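Local coordinates for protein pyroglutatmate porin OpdO (Pseudomonas aeruginosa, PDB 3SZV) that forms a beta-barrel channel in the outer membrane that probably lets small carboxylates such as pyroglutamate pass, at residues A[312-317]-A[332-337]; A[300-305]-A[351-356]; A[179-184]-A[288-293]. All coordinates share one frame; numbering follows the deposited sequence. Where two conformers were deposited one is given.

Contact 1. Residues A[312-317]-A[332-337]; sequences SWQLRY and MSRYVS
Trp313 and Ser337 open a run of antiparallel pairs between 312-317 and 332-337, the two arms of a beta hairpin in the wall of a porin barrel. Three hydrogen-bonded pairs, Trp313 with Ser337, Leu315 with Tyr335 and Tyr317 with Ser333, each exchange two backbone N-H...O bonds; the straightest runs from Tyr317 N to Ser333 O (2.8 Å, 175°). Between them, Gln314-Val336 and Arg316-Arg334 are non-hydrogen-bonded pairs.

On the Trp313 face the indole carries the packing. Ser337 CB lies over it in a CH-pi contact, 4.0 Å from the centroid of the five-membered ring, while Trp313 CH2 reaches Tyr335 CD1 at 3.6 Å, the ring planes 52° apart.

The face carrying Gln314, Arg316 and Arg334 is mixed. Val336 CG2 packs on Gln314 CG, and Met332 sets CG over one face of the Arg316 guanidinium and CE over the centre of the Arg334 guanidinium. The two arginines run side by side, Arg316 NH1 3.4 Å from Arg334 NH1. Asp318, salt-bridged to Arg316, probably offsets part of the repulsion; Asn355 OD1 accepts from Arg334 NE. Gln314 NE2 donates to Asn298 OD1. One water accepts from both NH1 atoms and donates to Gln314 OE1 at 2.7 Å.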
loop_
_atom_site.group_PDB
_atom_site.type_symbol
_atom_site.label_atom_id
_atom_site.label_comp_id
_atom_site.label_asym_id
_atom_site.label_seq_id
_atom_site.Cartn_x
_atom_site.Cartn_y
_atom_site.Cartn_z
ATOM N N SER A 312 9.452 -8.161 -16.933
ATOM C CA SER A 312 9.598 -9.099 -15.836
ATOM C C SER A 312 8.432 -10.062 -15.745
ATOM O O SER A 312 7.319 -9.751 -16.176
ATOM C CB SER A 312 9.783 -8.347 -14.513
ATOM O OG SER A 312 8.646 -7.556 -14.181
ATOM N N TRP A 313 8.703 -11.241 -15.204
ATOM C CA TRP A 313 7.649 -12.203 -14.931
ATOM C C TRP A 313 7.743 -12.674 -13.495
ATOM O O TRP A 313 8.824 -12.659 -12.891
ATOM C CB TRP A 313 7.705 -13.386 -15.912
ATOM C CG TRP A 313 8.958 -14.197 -15.876
ATOM C CD1 TRP A 313 10.033 -14.082 -16.712
ATOM C CD2 TRP A 313 9.259 -15.276 -14.984
ATOM N NE1 TRP A 313 10.991 -15.020 -16.385
ATOM C CE2 TRP A 313 10.537 -15.764 -15.327
ATOM C CE3 TRP A 313 8.568 -15.876 -13.923
ATOM C CZ2 TRP A 313 11.142 -16.820 -14.642
ATOM C CZ3 TRP A 313 9.168 -16.923 -13.247
ATOM C CH2 TRP A 313 10.440 -17.386 -13.609
ATOM N N GLN A 314 6.597 -13.088 -12.957
ATOM C CA GLN A 314 6.487 -13.503 -11.564
ATOM C C GLN A 314 5.764 -14.835 -11.473
ATOM O O GLN A 314 4.765 -15.052 -12.166
ATOM C CB GLN A 314 5.693 -12.477 -10.741
ATOM C CG GLN A 314 5.455 -12.941 -9.285
ATOM C CD GLN A 314 4.738 -11.938 -8.382
ATOM O OE1 GLN A 314 4.521 -12.232 -7.209
ATOM N NE2 GLN A 314 4.346 -10.779 -8.917
ATOM N N LEU A 315 6.252 -15.709 -10.596
ATOM C CA LEU A 315 5.472 -16.858 -10.150
ATOM C C LEU A 315 5.393 -16.803 -8.630
ATOM O O LEU A 315 6.400 -16.566 -7.961
ATOM C CB LEU A 315 6.082 -18.175 -10.646
ATOM C CG LEU A 315 5.852 -18.449 -12.138
ATOM C CD1 LEU A 315 6.673 -19.642 -12.620
ATOM C CD2 LEU A 315 4.365 -18.655 -12.436
ATOM N N ARG A 316 4.192 -17.024 -8.094
ATOM C CA ARG A 316 3.940 -16.935 -6.666
ATOM C C ARG A 316 3.112 -18.119 -6.215
ATOM O O ARG A 316 2.145 -18.501 -6.885
ATOM C CB ARG A 316 3.182 -15.652 -6.333
ATOM C CG ARG A 316 2.779 -15.557 -4.881
ATOM C CD ARG A 316 2.073 -14.248 -4.573
ATOM N NE ARG A 316 1.433 -14.325 -3.271
ATOM C CZ ARG A 316 1.195 -13.282 -2.486
ATOM N NH1 ARG A 316 1.561 -12.063 -2.873
ATOM N NH2 ARG A 316 0.606 -13.461 -1.318
ATOM N N TYR A 317 3.494 -18.694 -5.079
ATOM C CA TYR A 317 2.745 -19.796 -4.483
ATOM C C TYR A 317 2.360 -19.453 -3.054
ATOM O O TYR A 317 3.187 -18.948 -2.284
ATOM C CB TYR A 317 3.581 -21.085 -4.503
ATOM C CG TYR A 317 2.918 -22.232 -3.780
ATOM C CD1 TYR A 317 3.381 -22.661 -2.543
ATOM C CD2 TYR A 317 1.809 -22.868 -4.323
ATOM C CE1 TYR A 317 2.760 -23.701 -1.874
ATOM C CE2 TYR A 317 1.174 -23.909 -3.659
ATOM C CZ TYR A 317 1.657 -24.323 -2.436
ATOM O OH TYR A 317 1.021 -25.354 -1.789
ATOM N N MET A 332 4.164 -18.325 1.939
ATOM C CA MET A 332 4.172 -17.769 0.593
ATOM C C MET A 332 5.598 -17.784 0.054
ATOM O O MET A 332 6.547 -17.513 0.795
ATOM C CB MET A 332 3.627 -16.340 0.600
ATOM C CG MET A 332 3.581 -15.695 -0.794
ATOM S SD MET A 332 5.115 -14.914 -1.356
ATOM C CE MET A 332 5.180 -13.517 -0.249
ATOM N N SER A 333 5.763 -18.120 -1.220
ATOM C CA SER A 333 7.049 -17.892 -1.860
ATOM C C SER A 333 6.803 -17.356 -3.260
ATOM O O SER A 333 5.864 -17.768 -3.947
ATOM C CB SER A 333 7.887 -19.171 -1.884
ATOM O OG SER A 333 9.255 -18.869 -2.121
ATOM N N ARG A 334 7.647 -16.433 -3.692
ATOM C CA ARG A 334 7.488 -15.872 -5.024
ATOM C C ARG A 334 8.846 -15.541 -5.611
ATOM O O ARG A 334 9.827 -15.372 -4.889
ATOM C CB ARG A 334 6.580 -14.638 -5.002
ATOM C CG ARG A 334 7.064 -13.544 -4.076
ATOM C CD ARG A 334 6.072 -12.396 -3.977
ATOM N NE ARG A 334 6.494 -11.500 -2.914
ATOM C CZ ARG A 334 5.719 -10.583 -2.352
ATOM N NH1 ARG A 334 4.483 -10.394 -2.794
ATOM N NH2 ARG A 334 6.184 -9.831 -1.363
ATOM N N TYR A 335 8.886 -15.468 -6.932
ATOM C CA TYR A 335 10.113 -15.218 -7.659
ATOM C C TYR A 335 9.761 -14.304 -8.818
ATOM O O TYR A 335 8.772 -14.537 -9.529
ATOM C CB TYR A 335 10.687 -16.536 -8.175
ATOM C CG TYR A 335 11.922 -16.394 -9.034
ATOM C CD1 TYR A 335 11.833 -16.402 -10.421
ATOM C CD2 TYR A 335 13.177 -16.282 -8.457
ATOM C CE1 TYR A 335 12.980 -16.297 -11.218
ATOM C CE2 TYR A 335 14.325 -16.178 -9.246
ATOM C CZ TYR A 335 14.206 -16.177 -10.615
ATOM O OH TYR A 335 15.355 -16.070 -11.379
ATOM N N VAL A 336 10.562 -13.260 -8.999
ATOM C CA VAL A 336 10.380 -12.342 -10.106
ATOM C C VAL A 336 11.708 -12.198 -10.834
ATOM O O VAL A 336 12.750 -12.011 -10.211
ATOM C CB VAL A 336 9.911 -10.965 -9.619
ATOM C CG1 VAL A 336 9.692 -10.027 -10.800
ATOM C CG2 VAL A 336 8.629 -11.089 -8.794
ATOM N N SER A 337 11.663 -12.324 -12.157
ATOM C CA SER A 337 12.859 -12.204 -12.990
ATOM C C SER A 337 12.664 -11.080 -13.995
ATOM O O SER A 337 11.673 -11.046 -14.722
ATOM C CB SER A 337 13.113 -13.529 -13.712
ATOM O OG SER A 337 14.265 -13.465 -14.542
HETATM O O HOH W 1 3.149 -11.023 -5.242
#

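Contact 2. Residues A[300-305]-A[351-356]; sequences IQIGDF and EWERNT
Glu353 reaches from strand 346-361 of the barrel wall to the 300-305 loop, part of the long connection between strands 271-281 and 311-320 that folds against the inner side of the porin barrel. Its chi1 puts CG anti to the backbone N (177°), and the extended chain beyond carries the carboxylate to the loop. The two oxygens grip consecutive backbone amides, each through the syn lone pair: OE2 takes Ile302 N and OE1 takes Gly303 N, both at 2.8 Å. The two-pronged grip fixes the rotation of the carboxylate.

Asn355, two residues along on the same side of the strand, uses both ends of its amide. Its ND2 donates to the anti lone pair of Glu353 OE2, in the amide plane and nearly straight (2.9 Å, 174°), and also to Arg354 O, which it approaches from above the carbonyl plane. OD1 accepts from Gln301 N at 2.9 Å, the loop's further tie to the wall.

Ile300 and Phe305 pack around these bonds. The side chains of Ile300 and Glu353 meet tip to tip, with Ile300 CD1 3.3 Å from Glu353 CD. Phe305 presents its ring edge to Glu353, Phe305 CZ lying 3.8 Å from Glu353 CB. Glu351 crosses the Phe305 ring obliquely, carboxylate and ring planes 36° apart, with Glu351 OE2 3.5 Å from Phe305 CD1. A water over one face of that ring links the two residues by accepting from Phe305 N and donating to Glu351 OE2.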
loop_
_atom_site.group_PDB
_atom_site.type_symbol
_atom_site.label_atom_id
_atom_site.label_comp_id
_atom_site.label_asym_id
_atom_site.label_seq_id
_atom_site.Cartn_x
_atom_site.Cartn_y
_atom_site.Cartn_z
ATOM N N ILE A 300 7.329 -6.267 -5.148
ATOM C CA ILE A 300 7.405 -7.279 -4.103
ATOM C C ILE A 300 8.205 -6.770 -2.895
ATOM O O ILE A 300 8.129 -5.573 -2.590
ATOM C CB ILE A 300 7.883 -8.630 -4.683
ATOM C CG1 ILE A 300 9.244 -8.508 -5.378
ATOM C CG2 ILE A 300 6.841 -9.168 -5.653
ATOM C CD1 ILE A 300 9.886 -9.869 -5.636
ATOM N N GLN A 301 8.932 -7.635 -2.185
ATOM C CA GLN A 301 9.465 -7.220 -0.887
ATOM C C GLN A 301 10.451 -6.073 -1.003
ATOM O O GLN A 301 10.371 -5.089 -0.259
ATOM C CB GLN A 301 10.103 -8.395 -0.139
ATOM C CG GLN A 301 10.643 -8.020 1.233
ATOM C CD GLN A 301 11.074 -9.234 2.045
ATOM O OE1 GLN A 301 10.521 -10.327 1.904
ATOM N NE2 GLN A 301 12.071 -9.048 2.904
ATOM N N ILE A 302 11.381 -6.196 -1.935
ATOM C CA ILE A 302 12.399 -5.166 -2.104
ATOM C C ILE A 302 12.156 -4.346 -3.367
ATOM O O ILE A 302 11.949 -3.123 -3.309
ATOM C CB ILE A 302 13.809 -5.771 -2.121
ATOM C CG1 ILE A 302 14.083 -6.498 -0.795
ATOM C CG2 ILE A 302 14.865 -4.683 -2.365
ATOM C CD1 ILE A 302 15.416 -7.205 -0.729
ATOM N N GLY A 303 12.142 -5.017 -4.508
ATOM C CA GLY A 303 12.100 -4.313 -5.778
ATOM C C GLY A 303 10.735 -4.082 -6.388
ATOM O O GLY A 303 9.764 -4.802 -6.102
ATOM N N ASP A 304 10.654 -3.059 -7.231
ATOM C CA ASP A 304 9.419 -2.752 -7.933
ATOM C C ASP A 304 9.402 -3.246 -9.382
ATOM O O ASP A 304 8.348 -3.250 -10.028
ATOM C CB ASP A 304 9.076 -1.252 -7.859
ATOM C CG ASP A 304 10.122 -0.368 -8.491
ATOM O OD1 ASP A 304 11.023 -0.878 -9.208
ATOM O OD2 ASP A 304 10.030 0.867 -8.288
ATOM N N PHE A 305 10.563 -3.678 -9.878
ATOM C CA PHE A 305 10.706 -4.105 -11.266
ATOM C C PHE A 305 10.189 -3.028 -12.216
ATOM O O PHE A 305 9.650 -3.298 -13.286
ATOM C CB PHE A 305 10.112 -5.504 -11.467
ATOM C CG PHE A 305 10.919 -6.562 -10.770
ATOM C CD1 PHE A 305 11.910 -7.263 -11.450
ATOM C CD2 PHE A 305 10.763 -6.784 -9.405
ATOM C CE1 PHE A 305 12.704 -8.196 -10.795
ATOM C CE2 PHE A 305 11.546 -7.713 -8.746
ATOM C CZ PHE A 305 12.517 -8.426 -9.442
ATOM N N GLU A 351 17.874 -8.689 -13.435
ATOM C CA GLU A 351 17.813 -8.864 -11.994
ATOM C C GLU A 351 16.790 -9.926 -11.660
ATOM O O GLU A 351 15.854 -10.168 -12.417
ATOM C CB GLU A 351 17.420 -7.550 -11.300
ATOM C CG GLU A 351 16.088 -6.979 -11.766
ATOM C CD GLU A 351 15.580 -5.865 -10.872
ATOM O OE1 GLU A 351 16.102 -5.716 -9.746
ATOM O OE2 GLU A 351 14.642 -5.147 -11.287
ATOM N N TRP A 352 16.964 -10.562 -10.512
ATOM C CA TRP A 352 15.897 -11.410 -10.005
ATOM C C TRP A 352 15.767 -11.241 -8.506
ATOM O O TRP A 352 16.714 -10.817 -7.827
ATOM C CB TRP A 352 16.101 -12.883 -10.393
ATOM C CG TRP A 352 17.342 -13.548 -9.862
ATOM C CD1 TRP A 352 18.525 -13.721 -10.531
ATOM C CD2 TRP A 352 17.521 -14.171 -8.579
ATOM N NE1 TRP A 352 19.425 -14.394 -9.745
ATOM C CE2 TRP A 352 18.834 -14.684 -8.543
ATOM C CE3 TRP A 352 16.699 -14.343 -7.459
ATOM C CZ2 TRP A 352 19.347 -15.353 -7.431
ATOM C CZ3 TRP A 352 17.213 -15.008 -6.356
ATOM C CH2 TRP A 352 18.523 -15.510 -6.352
ATOM N N GLU A 353 14.580 -11.551 -8.000
ATOM C CA GLU A 353 14.319 -11.472 -6.570
ATOM C C GLU A 353 13.438 -12.636 -6.148
ATOM O O GLU A 353 12.457 -12.954 -6.815
ATOM C CB GLU A 353 13.649 -10.139 -6.216
ATOM C CG GLU A 353 13.281 -10.027 -4.737
ATOM C CD GLU A 353 12.705 -8.669 -4.345
ATOM O OE1 GLU A 353 12.883 -7.680 -5.102
ATOM O OE2 GLU A 353 12.056 -8.592 -3.275
ATOM N N ARG A 354 13.822 -13.278 -5.053
ATOM C CA ARG A 354 12.999 -14.304 -4.438
ATOM C C ARG A 354 12.552 -13.819 -3.068
ATOM O O ARG A 354 13.333 -13.222 -2.335
ATOM C CB ARG A 354 13.786 -15.607 -4.276
ATOM C CG ARG A 354 12.969 -16.687 -3.605
ATOM C CD ARG A 354 13.824 -17.709 -2.864
ATOM N NE ARG A 354 14.887 -17.126 -2.037
ATOM C CZ ARG A 354 14.704 -16.428 -0.914
ATOM N NH1 ARG A 354 13.482 -16.168 -0.449
ATOM N NH2 ARG A 354 15.761 -15.970 -0.253
ATOM N N ASN A 355 11.294 -14.081 -2.720
ATOM C CA ASN A 355 10.780 -13.778 -1.385
ATOM C C ASN A 355 10.139 -15.015 -0.797
ATOM O O ASN A 355 9.494 -15.779 -1.517
ATOM C CB ASN A 355 9.644 -12.748 -1.414
ATOM C CG ASN A 355 10.036 -11.385 -1.962
ATOM O OD1 ASN A 355 9.146 -10.575 -2.226
ATOM N ND2 ASN A 355 11.333 -11.098 -2.115
ATOM N N THR A 356 10.288 -15.207 0.509
ATOM C CA THR A 356 9.559 -16.263 1.212
ATOM C C THR A 356 9.041 -15.706 2.521
ATOM O O THR A 356 9.803 -15.121 3.289
ATOM C CB THR A 356 10.456 -17.471 1.509
ATOM O OG1 THR A 356 10.962 -17.991 0.277
ATOM C CG2 THR A 356 9.662 -18.565 2.247
HETATM O O HOH W 2 13.323 -4.232 -9.003
#

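Contact 3. Residues A[179-184]-A[288-293]; sequences VFSANR and YIAGSD
Asn183 turns CG anti to its backbone N (chi1 -167°), while Tyr288 carries its CG between the backbone N and the carbonyl carbon (chi1 53°); with CG so placed, the side chains lie side by side, pointing the same way. They join segment 179-184, which includes the short strand 180-182, to the long loop between strands 271-281 and 311-320 of the porin barrel. Asn183 CB sits over the centre of the Tyr288 ring in a CH-pi contact, 3.7 Å from the centroid, and the amide is stacked on the ring with the planes 21° apart. The phenol hydroxyl finds its polar partner in Asp304.

Two backbone bonds frame a single bridge between Ala182 and Ile289: Asn183 N donates to Tyr288 O (2.8 Å), and Ala290 N to Ser181 O (2.8 Å). On the far side of this bridge from the tyrosine, Phe180 CD1 packs on Ile289 CG2. Ala290 CB lies 3.5 Å from Ser181 O.

Ile289 to Ser292 form a type II beta turn, in which Ile289 O accepts from both N and OG of Ser292. Gly291 takes the turn's positive phi. Its N donates to a water that in turn donates to Asn183 OD1 at 2.7 Å.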
loop_
_atom_site.group_PDB
_atom_site.type_symbol
_atom_site.label_atom_id
_atom_site.label_comp_id
_atom_site.label_asym_id
_atom_site.label_seq_id
_atom_site.Cartn_x
_atom_site.Cartn_y
_atom_site.Cartn_z
ATOM N N VAL A 179 7.462 17.651 2.122
ATOM C CA VAL A 179 6.960 17.702 0.756
ATOM C C VAL A 179 7.320 16.431 -0.010
ATOM O O VAL A 179 8.118 15.604 0.447
ATOM C CB VAL A 179 7.463 18.941 -0.011
ATOM C CG1 VAL A 179 6.994 20.226 0.670
ATOM C CG2 VAL A 179 8.969 18.907 -0.151
ATOM N N PHE A 180 6.722 16.283 -1.181
ATOM C CA PHE A 180 6.888 15.075 -1.977
ATOM C C PHE A 180 8.068 15.114 -2.936
ATOM O O PHE A 180 8.536 16.181 -3.343
ATOM C CB PHE A 180 5.658 14.856 -2.866
ATOM C CG PHE A 180 4.359 14.735 -2.124
ATOM C CD1 PHE A 180 4.062 13.591 -1.408
ATOM C CD2 PHE A 180 3.408 15.743 -2.206
ATOM C CE1 PHE A 180 2.843 13.468 -0.739
ATOM C CE2 PHE A 180 2.195 15.626 -1.546
ATOM C CZ PHE A 180 1.912 14.493 -0.823
ATOM N N SER A 181 8.520 13.920 -3.300
ATOM C CA SER A 181 9.377 13.740 -4.465
ATOM C C SER A 181 8.948 12.460 -5.162
ATOM O O SER A 181 8.101 11.720 -4.653
ATOM C CB SER A 181 10.860 13.676 -4.079
ATOM O OG SER A 181 11.173 12.481 -3.387
ATOM N N ALA A 182 9.493 12.211 -6.342
ATOM C CA ALA A 182 9.155 11.001 -7.089
ATOM C C ALA A 182 10.273 9.972 -6.997
ATOM O O ALA A 182 11.449 10.306 -7.061
ATOM C CB ALA A 182 8.851 11.331 -8.541
ATOM N N ASN A 183 9.884 8.718 -6.817
ATOM C CA ASN A 183 10.836 7.612 -6.772
ATOM C C ASN A 183 11.737 7.597 -8.014
ATOM O O ASN A 183 11.227 7.669 -9.144
ATOM C CB ASN A 183 10.083 6.289 -6.651
ATOM C CG ASN A 183 10.989 5.138 -6.284
ATOM O OD1 ASN A 183 11.437 5.025 -5.139
ATOM N ND2 ASN A 183 11.283 4.278 -7.255
ATOM N N ARG A 184 13.050 7.491 -7.782
ATOM C CA ARG A 184 14.118 7.570 -8.808
ATOM C C ARG A 184 14.268 8.932 -9.466
ATOM O O ARG A 184 15.385 9.451 -9.568
ATOM C CB ARG A 184 13.960 6.508 -9.906
ATOM C CG ARG A 184 14.148 5.073 -9.452
ATOM C CD ARG A 184 14.002 4.134 -10.659
ATOM N NE ARG A 184 14.137 2.727 -10.307
ATOM C CZ ARG A 184 13.131 1.939 -9.926
ATOM N NH1 ARG A 184 11.890 2.425 -9.856
ATOM N NH2 ARG A 184 13.371 0.669 -9.622
ATOM N N TYR A 288 6.241 7.290 -9.120
ATOM C CA TYR A 288 5.312 7.256 -7.994
ATOM C C TYR A 288 5.894 8.094 -6.885
ATOM O O TYR A 288 7.073 8.430 -6.910
ATOM C CB TYR A 288 5.034 5.828 -7.511
ATOM C CG TYR A 288 6.194 4.907 -7.160
ATOM C CD1 TYR A 288 6.482 4.594 -5.837
ATOM C CD2 TYR A 288 6.937 4.275 -8.159
ATOM C CE1 TYR A 288 7.498 3.701 -5.514
ATOM C CE2 TYR A 288 7.938 3.372 -7.844
ATOM C CZ TYR A 288 8.215 3.095 -6.520
ATOM O OH TYR A 288 9.176 2.195 -6.161
ATOM N N ILE A 289 5.073 8.409 -5.887
ATOM C CA ILE A 289 5.535 9.215 -4.775
ATOM C C ILE A 289 6.601 8.455 -3.975
ATOM O O ILE A 289 6.397 7.315 -3.559
ATOM C CB ILE A 289 4.345 9.600 -3.893
ATOM C CG1 ILE A 289 3.492 10.639 -4.611
ATOM C CG2 ILE A 289 4.823 10.154 -2.564
ATOM C CD1 ILE A 289 2.107 10.791 -4.030
ATOM N N ALA A 290 7.771 9.072 -3.806
ATOM C CA ALA A 290 8.848 8.424 -3.061
ATOM C C ALA A 290 8.391 8.088 -1.647
ATOM O O ALA A 290 7.751 8.925 -0.989
ATOM C CB ALA A 290 10.094 9.330 -3.011
ATOM N N GLY A 291 8.715 6.881 -1.198
ATOM C CA GLY A 291 8.324 6.454 0.136
ATOM C C GLY A 291 7.029 5.669 0.146
ATOM O O GLY A 291 6.711 5.016 1.153
ATOM N N SER A 292 6.286 5.737 -0.957
ATOM C CA SER A 292 4.979 5.079 -1.041
ATOM C C SER A 292 5.036 3.831 -1.921
ATOM O O SER A 292 6.101 3.471 -2.431
ATOM C CB SER A 292 3.922 6.069 -1.535
ATOM O OG SER A 292 4.036 6.280 -2.931
ATOM N N ASP A 293 3.912 3.142 -2.079
ATOM C CA ASP A 293 3.897 1.870 -2.802
ATOM C C ASP A 293 3.395 2.048 -4.233
ATOM O O ASP A 293 2.316 2.612 -4.450
ATOM C CB ASP A 293 2.979 0.855 -2.104
ATOM C CG ASP A 293 3.549 0.314 -0.812
ATOM O OD1 ASP A 293 4.700 0.638 -0.459
ATOM O OD2 ASP A 293 2.832 -0.476 -0.167
HETATM O O HOH W 3 7.711 11.779 -1.234
HETATM O O HOH W 4 10.462 5.113 -2.623
#

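Overall arrangement
Along the chain contact 3 closes first, and contact 1 is then nested within the span closed by contact 2. Contacts 1 and 2 adjoin, their centres about 8 Å apart, because strands 329-343 and 346-361 are neighbours in the barrel wall. Contact 3 lies about 19 Å from contact 2 and 25 Å from contact 1, centre to centre. Contacts 2 and 3 share the long loop between strands 271-281 and 311-320, and a salt bridge from Asp304 to Arg184 connects them. The principle illustrated is that paired strands build a porin wall, while polar side chains and a single backbone bridge anchor an inward-folded loop at separate points, as in channels whose loops narrow the pore.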